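Local coordinates for protein type-iv like pilin ttha1219 (Thermus thermophilus, PDB 5G23) that is a type IV pilin-like protein, probably a component of the pilus machinery for natural competence and DNA uptake, resembling type II secretion pseudopilins, at residues V83-C89 with E103-Y109. Sequence-based numbering, arbitrary orientation.
Sequences VQGWFLC and EVRGTGY
How two neighbouring strands of an antiparallel sheet sort their side chains onto its two faces is well illustrated by 83-89 and 103-109. On one face Trp86 (chi1 m, chi2 near -95°) leans across the partner strand, its CD1 3.5 Å from Gly106 CA. A CB on Gly106 would clash with Trp86 NE1; that NE1 donates a hydrogen bond to Cys126 O. Val104 CG1 lies 4.1 Å from Trp86 CB. On the other face Phe87 (chi1 p) takes Arg105 CB over its ring in a CH-pi contact, 4.3 Å from the centroid, and Val83 CG1 meets Tyr109 CB at 3.9 Å; Tyr109 also packs on helix 44-61. Among these groups the buried Thr107 OG1 hydrogen-bonds Glu59 of the helix and Trp118.

The extended backbones run at 161°, their axes 4.6 Å apart at closest. Gly85 N to Thr107 O and Thr107 N to Gly85 O are both 2.8 Å; Val83-Tyr109 and Phe87-Arg105 are likewise doubly bonded, while Gln84-Gly108, Trp86-Gly106 and Leu88-Val104 alternate as non-hydrogen-bonded pairs. Cys89 N to Glu103 O, 2.9 Å, continues the ladder.

At the polar end Arg105 NH1 reaches Ser100 and Glu103 pairs with Lys122. Cys89 SG, disulfide-linked to Cys97, sits 3.4 Å from Arg105 CD. Backbone bonds hold the strands whatever the sequence, whereas Gly106 facing Trp86, and Phe87 paired with Arg105, suit this register in particular.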
loop_
_atom_site.group_PDB
_atom_site.type_symbol
_atom_site.label_atom_id
_atom_site.label_comp_id
_atom_site.label_asym_id
_atom_site.label_seq_id
_atom_site.Cartn_x
_atom_site.Cartn_y
_atom_site.Cartn_z
ATOM N N VAL B 83 -1.866 -13.718 10.026
ATOM C CA VAL B 83 -3.003 -12.936 10.470
ATOM C C VAL B 83 -4.102 -13.026 9.407
ATOM O O VAL B 83 -3.803 -12.946 8.205
ATOM C CB VAL B 83 -2.636 -11.503 10.863
ATOM C CG1 VAL B 83 -1.862 -10.814 9.809
ATOM C CG2 VAL B 83 -3.903 -10.708 11.152
ATOM N N GLN B 84 -5.305 -13.300 9.851
ATOM C CA GLN B 84 -6.499 -13.227 8.996
ATOM C C GLN B 84 -7.530 -12.297 9.603
ATOM O O GLN B 84 -7.706 -12.300 10.813
ATOM C CB GLN B 84 -7.127 -14.589 8.734
ATOM C CG GLN B 84 -6.177 -15.684 8.263
ATOM C CD GLN B 84 -6.799 -17.044 8.435
ATOM O OE1 GLN B 84 -7.560 -17.481 7.577
ATOM N NE2 GLN B 84 -6.593 -17.661 9.598
ATOM N N GLY B 85 -8.270 -11.575 8.741
ATOM C CA GLY B 85 -9.301 -10.682 9.148
ATOM C C GLY B 85 -10.465 -10.550 8.164
ATOM O O GLY B 85 -10.320 -10.834 6.990
ATOM N N TRP B 86 -11.621 -10.174 8.674
ATOM C CA TRP B 86 -12.836 -10.043 7.808
ATOM C C TRP B 86 -13.490 -8.702 8.136
ATOM O O TRP B 86 -13.329 -8.133 9.250
ATOM C CB TRP B 86 -13.780 -11.210 8.039
ATOM C CG TRP B 86 -13.238 -12.522 7.656
ATOM C CD1 TRP B 86 -13.428 -13.161 6.478
ATOM C CD2 TRP B 86 -12.372 -13.366 8.436
ATOM N NE1 TRP B 86 -12.711 -14.335 6.453
ATOM C CE2 TRP B 86 -12.074 -14.487 7.661
ATOM C CE3 TRP B 86 -11.797 -13.245 9.719
ATOM C CZ2 TRP B 86 -11.240 -15.500 8.111
ATOM C CZ3 TRP B 86 -11.022 -14.265 10.198
ATOM C CH2 TRP B 86 -10.714 -15.391 9.368
ATOM N N PHE B 87 -14.207 -8.175 7.186
ATOM C CA PHE B 87 -14.951 -6.917 7.343
ATOM C C PHE B 87 -16.071 -6.851 6.311
ATOM O O PHE B 87 -16.061 -7.570 5.311
ATOM C CB PHE B 87 -14.035 -5.709 7.184
ATOM C CG PHE B 87 -13.246 -5.733 5.884
ATOM C CD1 PHE B 87 -12.092 -6.469 5.762
ATOM C CD2 PHE B 87 -13.681 -5.026 4.802
ATOM C CE1 PHE B 87 -11.368 -6.525 4.551
ATOM C CE2 PHE B 87 -12.958 -5.026 3.597
ATOM C CZ PHE B 87 -11.821 -5.803 3.471
ATOM N N LEU B 88 -17.037 -5.983 6.570
ATOM C CA LEU B 88 -18.130 -5.729 5.672
ATOM C C LEU B 88 -17.740 -4.644 4.697
ATOM O O LEU B 88 -17.192 -3.628 5.060
ATOM C CB LEU B 88 -19.353 -5.245 6.426
ATOM C CG LEU B 88 -20.611 -5.116 5.543
ATOM C CD1 LEU B 88 -21.129 -6.475 5.148
ATOM C CD2 LEU B 88 -21.712 -4.323 6.232
ATOM N N CYS B 89 -17.992 -4.871 3.440
ATOM C CA CYS B 89 -17.739 -3.853 2.437
ATOM C C CYS B 89 -18.854 -2.816 2.310
ATOM O O CYS B 89 -19.970 -3.195 2.110
ATOM C CB CYS B 89 -17.523 -4.555 1.114
ATOM S SG CYS B 89 -15.920 -5.253 1.015
ATOM N N GLU B 103 -21.319 -6.909 1.450
ATOM C CA GLU B 103 -20.820 -8.293 1.586
ATOM C C GLU B 103 -19.512 -8.367 2.389
ATOM O O GLU B 103 -18.681 -7.458 2.350
ATOM C CB GLU B 103 -20.686 -8.884 0.178
ATOM C CG GLU B 103 -22.061 -9.164 -0.398
ATOM C CD GLU B 103 -22.056 -9.502 -1.895
ATOM O OE1 GLU B 103 -20.968 -9.434 -2.560
ATOM O OE2 GLU B 103 -23.177 -9.818 -2.394
ATOM N N VAL B 104 -19.299 -9.518 3.013
ATOM C CA VAL B 104 -18.101 -9.745 3.827
ATOM C C VAL B 104 -16.905 -10.099 2.970
ATOM O O VAL B 104 -17.007 -10.891 2.016
ATOM C CB VAL B 104 -18.371 -10.934 4.786
ATOM C CG1 VAL B 104 -17.161 -11.202 5.662
ATOM C CG2 VAL B 104 -19.557 -10.656 5.655
ATOM N N ARG B 105 -15.745 -9.523 3.288
ATOM C CA ARG B 105 -14.510 -9.863 2.650
ATOM C C ARG B 105 -13.472 -10.297 3.696
ATOM O O ARG B 105 -13.544 -9.883 4.824
ATOM C CB ARG B 105 -13.969 -8.680 1.927
ATOM C CG ARG B 105 -14.865 -8.483 0.701
ATOM C CD ARG B 105 -14.147 -7.767 -0.408
ATOM N NE ARG B 105 -13.039 -8.607 -0.813
ATOM C CZ ARG B 105 -13.066 -9.419 -1.857
ATOM N NH1 ARG B 105 -14.151 -9.511 -2.611
ATOM N NH2 ARG B 105 -11.971 -10.127 -2.129
ATOM N N GLY B 106 -12.564 -11.160 3.279
ATOM C CA GLY B 106 -11.458 -11.603 4.099
ATOM C C GLY B 106 -10.130 -11.158 3.533
ATOM O O GLY B 106 -9.950 -10.934 2.330
ATOM N N THR B 107 -9.163 -11.145 4.412
ATOM C CA THR B 107 -7.826 -10.779 4.094
ATOM C C THR B 107 -6.888 -11.573 4.971
ATOM O O THR B 107 -7.190 -11.840 6.150
ATOM C CB THR B 107 -7.652 -9.239 4.266
ATOM O OG1 THR B 107 -6.415 -8.840 3.653
ATOM C CG2 THR B 107 -7.668 -8.809 5.733
ATOM N N GLY B 108 -5.754 -11.940 4.419
ATOM C CA GLY B 108 -4.712 -12.703 5.164
ATOM C C GLY B 108 -3.270 -12.427 4.736
ATOM O O GLY B 108 -2.970 -12.219 3.537
ATOM N N TYR B 109 -2.376 -12.430 5.725
ATOM C CA TYR B 109 -0.982 -12.270 5.509
ATOM C C TYR B 109 -0.248 -13.409 6.185
ATOM O O TYR B 109 -0.608 -13.795 7.306
ATOM C CB TYR B 109 -0.499 -10.940 6.118
ATOM C CG TYR B 109 -1.048 -9.773 5.423
ATOM C CD1 TYR B 109 -0.447 -9.320 4.230
ATOM C CD2 TYR B 109 -2.072 -9.058 5.941
ATOM C CE1 TYR B 109 -0.960 -8.230 3.566
ATOM C CE2 TYR B 109 -2.587 -7.958 5.288
ATOM C CZ TYR B 109 -2.029 -7.559 4.099
ATOM O OH TYR B 109 -2.494 -6.419 3.485
#